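PDB 2V8U: manganese-containing pseudocatalase from Thermus thermophilus, which probably breaks down hydrogen peroxide with two manganese ions per subunit, and also binds a calcium ion. Local coordinates for residues A[37-42]-A[152-157]; A[93-98]-A[284-289]. All blocks are in the same frame, centred on the assembly; numbering follows the deposited sequence. Where two conformers were deposited one is given.

In the fold
From the N terminus the chain first meets contact 1 on helix 36-49, then runs through helix 57-85 into the long loop that carries 93-98, the first half of contact 2. Helix 144-166 then brings 152-157 back to 37-42, closing a loop of 109 residues. Contact 2 closes much later, across 185 residues, when 284-289 reaches 93-98 at the start of the last helix, 288-299. The segments alternate along the sequence, so the two closures cross. Contact 1 is buried and joins two helices at the manganese site; contact 2 lies near the surface and joins the start of the last helix to the loop after helix 57-85. Their centres are about 41 Å apart.

Contact 1: A[37-42]-A[152-157]; sequences MSTLMN and FFLEVA. With MN (manganese (II) ion), chain I; O (oxygen atom), chain D.
Thr39 has OG1 between its backbone N and carbonyl carbon (chi1 54°), which sets the hydroxyl at the metal-bound oxygen and CG2 against Leu154 and Glu155 on the antiparallel facing helix. OG1 donates a 2.8 Å hydrogen bond to the bound oxygen atom O, itself 2.2 Å from manganese. Glu155, bent at chi2 (-77°), grips that metal unevenly, with OE2 at 2.2 Å and OE1 at 2.6 Å; Glu70 and His188 are further ligands, and Tyr43 hydrogen-bonds OE2. Beside Thr39, Leu154 in one of its two modelled conformers lays CD2 3.7 Å from Thr39 CG2 and 3.8 Å from Asn42 ND2. That amide bends back to Ser38 O (ND2 to O 2.8 Å), coming from above the carbonyl plane, while Asn42 N reaches the same oxygen from the opposite face; ND2 also bonds Tyr137 O, and OD1 pairs with Phe139 N. Were Asn42 an alanine, Ser38 O would probably lose its second donor, Phe139 N and Tyr137 O would lose a partner each, and a gap would open beside Leu154. The chemistry implies a division of labour: Glu155 binds manganese directly, whereas Thr39 acts from the second shell, orienting its hydroxyl on the metal-bound oxygen.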
loop_
_atom_site.group_PDB
_atom_site.type_symbol
_atom_site.label_atom_id
_atom_site.label_comp_id
_atom_site.label_asym_id
_atom_site.label_seq_id
_atom_site.Cartn_x
_atom_site.Cartn_y
_atom_site.Cartn_z
ATOM N N MET A 37 0.533 -2.677 18.268
ATOM C CA MET A 37 0.236 -1.378 17.660
ATOM C C MET A 37 -1.246 -1.242 17.369
ATOM O O MET A 37 -1.788 -0.138 17.464
ATOM C CB MET A 37 1.039 -1.188 16.366
ATOM C CG MET A 37 2.450 -0.805 16.572
ATOM S SD MET A 37 2.672 0.919 17.078
ATOM C CE MET A 37 2.161 1.773 15.580
ATOM N N SER A 38 -1.891 -2.335 16.961
ATOM C CA SER A 38 -3.302 -2.279 16.647
ATOM C C SER A 38 -4.167 -2.132 17.888
ATOM O O SER A 38 -5.075 -1.301 17.889
ATOM C CB SER A 38 -3.722 -3.478 15.842
ATOM O OG SER A 38 -3.128 -3.375 14.564
ATOM N N THR A 39 -3.940 -2.913 18.933
ATOM C CA THR A 39 -4.748 -2.698 20.126
ATOM C C THR A 39 -4.504 -1.293 20.667
ATOM O O THR A 39 -5.471 -0.575 20.986
ATOM C CB THR A 39 -4.512 -3.829 21.138
ATOM O OG1 THR A 39 -3.123 -3.924 21.377
ATOM C CG2 THR A 39 -5.068 -5.154 20.674
ATOM N N LEU A 40 -3.248 -0.876 20.745
ATOM C CA LEU A 40 -2.933 0.497 21.145
ATOM C C LEU A 40 -3.725 1.518 20.365
ATOM O O LEU A 40 -4.398 2.377 20.946
ATOM C CB LEU A 40 -1.433 0.746 20.986
ATOM C CG LEU A 40 -1.035 2.211 21.124
ATOM C CD1 LEU A 40 -1.340 2.763 22.491
ATOM C CD2 LEU A 40 0.453 2.344 20.797
ATOM N N MET A 41 -3.583 1.499 19.038
ATOM C CA MET A 41 -4.107 2.613 18.263
ATOM C C MET A 41 -5.635 2.569 18.141
ATOM O O MET A 41 -6.289 3.614 18.097
ATOM C CB MET A 41 -3.431 2.764 16.923
ATOM C CG MET A 41 -1.978 3.236 17.043
ATOM S SD MET A 41 -1.844 4.891 17.744
ATOM C CE MET A 41 -0.246 5.081 17.946
ATOM N N ASN A 42 -6.213 1.368 18.146
ATOM C CA ASN A 42 -7.666 1.271 18.232
ATOM C C ASN A 42 -8.176 1.989 19.486
ATOM O O ASN A 42 -9.077 2.812 19.413
ATOM C CB ASN A 42 -8.113 -0.203 18.219
ATOM C CG ASN A 42 -8.304 -0.688 16.803
ATOM O OD1 ASN A 42 -9.350 -0.425 16.218
ATOM N ND2 ASN A 42 -7.309 -1.350 16.234
ATOM N N PHE A 152 -13.484 -6.739 21.539
ATOM C CA PHE A 152 -13.520 -8.098 22.084
ATOM C C PHE A 152 -12.883 -9.078 21.058
ATOM O O PHE A 152 -12.016 -9.862 21.390
ATOM C CB PHE A 152 -14.962 -8.460 22.409
ATOM C CG PHE A 152 -15.118 -9.834 23.001
ATOM C CD1 PHE A 152 -14.939 -10.043 24.366
ATOM C CD2 PHE A 152 -15.426 -10.915 22.230
ATOM C CE1 PHE A 152 -15.093 -11.311 24.916
ATOM C CE2 PHE A 152 -15.588 -12.176 22.760
ATOM C CZ PHE A 152 -15.425 -12.360 24.114
ATOM N N PHE A 153 -13.360 -8.977 19.800
ATOM C CA PHE A 153 -12.777 -9.763 18.711
ATOM C C PHE A 153 -11.257 -9.493 18.575
ATOM O O PHE A 153 -10.472 -10.424 18.455
ATOM C CB PHE A 153 -13.515 -9.470 17.409
ATOM C CG PHE A 153 -12.790 -10.011 16.215
ATOM C CD1 PHE A 153 -12.682 -11.377 15.998
ATOM C CD2 PHE A 153 -12.121 -9.172 15.356
ATOM C CE1 PHE A 153 -11.902 -11.874 14.961
ATOM C CE2 PHE A 153 -11.377 -9.666 14.301
ATOM C CZ PHE A 153 -11.245 -11.033 14.126
ATOM N N LEU A 154 -10.881 -8.216 18.556
ATOM C CA LEU A 154 -9.485 -7.832 18.355
ATOM C C LEU A 154 -8.601 -8.518 19.406
ATOM O O LEU A 154 -7.536 -9.042 19.072
ATOM C CB LEU A 154 -9.372 -6.328 18.446
ATOM C CG LEU A 154 -7.970 -5.727 18.250
ATOM C CD1 LEU A 154 -7.823 -5.699 16.634
ATOM C CD2 LEU A 154 -7.991 -4.260 18.644
ATOM N N GLU A 155 -9.008 -8.503 20.661
ATOM C CA GLU A 155 -8.209 -9.108 21.703
ATOM C C GLU A 155 -8.078 -10.621 21.522
ATOM O O GLU A 155 -6.995 -11.154 21.772
ATOM C CB GLU A 155 -8.733 -8.761 23.113
ATOM C CG GLU A 155 -8.486 -7.324 23.506
ATOM C CD GLU A 155 -7.082 -6.986 23.938
ATOM O OE1 GLU A 155 -6.287 -7.837 24.309
ATOM O OE2 GLU A 155 -6.756 -5.756 23.941
ATOM N N VAL A 156 -9.144 -11.330 21.164
ATOM C CA VAL A 156 -9.005 -12.777 21.009
ATOM C C VAL A 156 -8.272 -13.155 19.713
ATOM O O VAL A 156 -7.581 -14.177 19.681
ATOM C CB VAL A 156 -10.325 -13.537 21.198
ATOM C CG1 VAL A 156 -10.794 -13.367 22.639
ATOM C CG2 VAL A 156 -11.429 -13.145 20.230
ATOM N N ALA A 157 -8.380 -12.323 18.659
ATOM C CA ALA A 157 -7.552 -12.545 17.465
ATOM C C ALA A 157 -6.062 -12.326 17.817
ATOM O O ALA A 157 -5.193 -13.109 17.443
ATOM C CB ALA A 157 -8.017 -11.629 16.358
HETATM MN MN MN I . -4.806 -5.751 24.913
HETATM O O O D . -3.302 -5.905 23.337
#

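Contact 2: A[93-98]-A[284-289]; sequences LEEGVD and EFHPGE
Leu93 and Pro287 bring the two backbones closest, CA to CA 7.0 Å; 93-98 is irregular throughout, and in 284-289 a helix begins only after Pro287, its N-cap residue. The His286 imidazole meets both Leu93 and Glu95, since its CG stands anti to the backbone N (chi1 -175°), which puts the ring face against Leu93 and its NE2 edge at Glu95. At that edge, NE2 donates in plane to the anti lone pair of Glu95 OE1, 2.8 Å away and almost straight at 176°, with carboxylate and ring planes 51° apart. Over one face sits Leu93 CD1, 3.8 Å from the ring centroid in a CH-pi contact; the same methyl touches Pro287 CD at 3.7 Å. On the ring's other nitrogen, ND1 accepts from Gly288 N at 3.1 Å, the donor tilted from the ring plane. Bonds at both ring nitrogens therefore probably fix its rotation, consistent with a proton on NE2. Further along, Phe285 points its edge at a backbone carbonyl, CZ lying 3.7 Å from Val97 O. His276 bridges the two segments, hydrogen-bonding Glu94 N and Phe285 O, while Glu284 OE2 reaches Lys212 N of a neighbouring subunit. Far from the metal sites, this is a His-carboxylate hydrogen bond in peripheral packing, tying the loop after helix 57-85 to the N-terminal end of the last helix, 288-299.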
loop_
_atom_site.group_PDB
_atom_site.type_symbol
_atom_site.label_atom_id
_atom_site.label_comp_id
_atom_site.label_asym_id
_atom_site.label_seq_id
_atom_site.Cartn_x
_atom_site.Cartn_y
_atom_site.Cartn_z
ATOM N N LEU A 93 30.886 -1.246 24.334
ATOM C CA LEU A 93 31.900 -1.045 23.304
ATOM C C LEU A 93 32.479 -2.354 22.849
ATOM O O LEU A 93 33.031 -3.108 23.667
ATOM C CB LEU A 93 33.032 -0.140 23.815
ATOM C CG LEU A 93 34.134 0.164 22.840
ATOM C CD1 LEU A 93 33.615 0.896 21.620
ATOM C CD2 LEU A 93 35.233 0.944 23.540
ATOM N N GLU A 94 32.350 -2.643 21.568
ATOM C CA GLU A 94 33.109 -3.715 20.938
ATOM C C GLU A 94 34.105 -3.095 19.924
ATOM O O GLU A 94 33.762 -2.249 19.107
ATOM C CB GLU A 94 32.257 -4.802 20.321
ATOM C CG GLU A 94 31.440 -4.314 19.190
ATOM C CD GLU A 94 30.792 -5.415 18.269
ATOM O OE1 GLU A 94 29.975 -4.998 17.463
ATOM O OE2 GLU A 94 31.068 -6.619 18.411
ATOM N N GLU A 95 35.335 -3.544 19.987
ATOM C CA GLU A 95 36.379 -3.025 19.108
ATOM C C GLU A 95 36.776 -4.110 18.087
ATOM O O GLU A 95 36.490 -5.307 18.272
ATOM C CB GLU A 95 37.591 -2.455 19.891
ATOM C CG GLU A 95 37.229 -1.212 20.747
ATOM C CD GLU A 95 38.398 -0.515 21.389
ATOM O OE1 GLU A 95 38.541 0.739 21.285
ATOM O OE2 GLU A 95 39.207 -1.220 22.014
ATOM N N GLY A 96 37.360 -3.675 17.001
ATOM C CA GLY A 96 37.952 -4.581 16.029
ATOM C C GLY A 96 37.024 -5.102 14.951
ATOM O O GLY A 96 37.483 -5.907 14.119
ATOM N N VAL A 97 35.773 -4.690 14.880
ATOM C CA VAL A 97 34.896 -5.095 13.787
ATOM C C VAL A 97 35.337 -4.423 12.501
ATOM O O VAL A 97 35.525 -3.215 12.465
ATOM C CB VAL A 97 33.436 -4.771 14.123
ATOM C CG1 VAL A 97 32.535 -5.048 12.938
ATOM C CG2 VAL A 97 32.986 -5.582 15.365
ATOM N N ASP A 98 35.522 -5.223 11.452
ATOM C CA ASP A 98 36.010 -4.735 10.166
ATOM C C ASP A 98 34.900 -4.942 9.113
ATOM O O ASP A 98 34.579 -6.076 8.782
ATOM C CB ASP A 98 37.213 -5.565 9.766
ATOM C CG ASP A 98 37.809 -5.160 8.445
ATOM O OD1 ASP A 98 37.307 -4.266 7.754
ATOM O OD2 ASP A 98 38.900 -5.656 8.079
ATOM N N GLU A 284 27.040 4.145 17.268
ATOM C CA GLU A 284 28.015 4.715 16.368
ATOM C C GLU A 284 28.942 3.587 15.954
ATOM O O GLU A 284 28.988 2.546 16.622
ATOM C CB GLU A 284 28.794 5.860 17.079
ATOM C CG GLU A 284 29.738 6.671 16.183
ATOM C CD GLU A 284 29.030 7.189 14.932
ATOM O OE1 GLU A 284 28.562 8.359 14.960
ATOM O OE2 GLU A 284 28.976 6.409 13.937
ATOM N N PHE A 285 29.710 3.754 14.869
ATOM C CA PHE A 285 30.695 2.744 14.514
ATOM C C PHE A 285 31.607 2.404 15.704
ATOM O O PHE A 285 31.743 1.244 16.073
ATOM C CB PHE A 285 31.510 3.179 13.288
ATOM C CG PHE A 285 32.519 2.160 12.845
ATOM C CD1 PHE A 285 32.220 0.827 12.660
ATOM C CD2 PHE A 285 33.831 2.559 12.642
ATOM C CE1 PHE A 285 33.182 -0.096 12.255
ATOM C CE2 PHE A 285 34.787 1.611 12.212
ATOM C CZ PHE A 285 34.449 0.303 12.079
ATOM N N HIS A 286 32.220 3.442 16.280
ATOM C CA HIS A 286 32.983 3.313 17.517
ATOM C C HIS A 286 32.492 4.451 18.414
ATOM O O HIS A 286 32.794 5.602 18.125
ATOM C CB HIS A 286 34.462 3.442 17.279
ATOM C CG HIS A 286 35.284 3.194 18.495
ATOM N ND1 HIS A 286 35.215 3.973 19.634
ATOM C CD2 HIS A 286 36.157 2.201 18.737
ATOM C CE1 HIS A 286 36.084 3.474 20.511
ATOM N NE2 HIS A 286 36.673 2.405 19.993
ATOM N N PRO A 287 31.679 4.169 19.449
ATOM C CA PRO A 287 31.024 5.223 20.237
ATOM C C PRO A 287 31.878 5.830 21.327
ATOM O O PRO A 287 31.353 6.605 22.109
ATOM C CB PRO A 287 29.799 4.509 20.799
ATOM C CG PRO A 287 30.260 3.099 20.971
ATOM C CD PRO A 287 31.099 2.852 19.739
ATOM N N GLY A 288 33.172 5.523 21.398
ATOM C CA GLY A 288 33.975 6.035 22.499
ATOM C C GLY A 288 33.968 7.543 22.618
ATOM O O GLY A 288 33.845 8.095 23.726
ATOM N N GLU A 289 34.144 8.259 21.514
ATOM C CA GLU A 289 34.131 9.709 21.542
ATOM C C GLU A 289 32.782 10.235 21.990
ATOM O O GLU A 289 32.719 11.192 22.777
ATOM C CB GLU A 289 34.562 10.304 20.220
ATOM C CG GLU A 289 34.569 11.805 20.230
ATOM C CD GLU A 289 34.651 12.467 18.861
ATOM O OE1 GLU A 289 34.355 11.842 17.812
ATOM O OE2 GLU A 289 35.019 13.656 18.829
HETATM O O HOH W 1 34.472 -0.795 16.129
#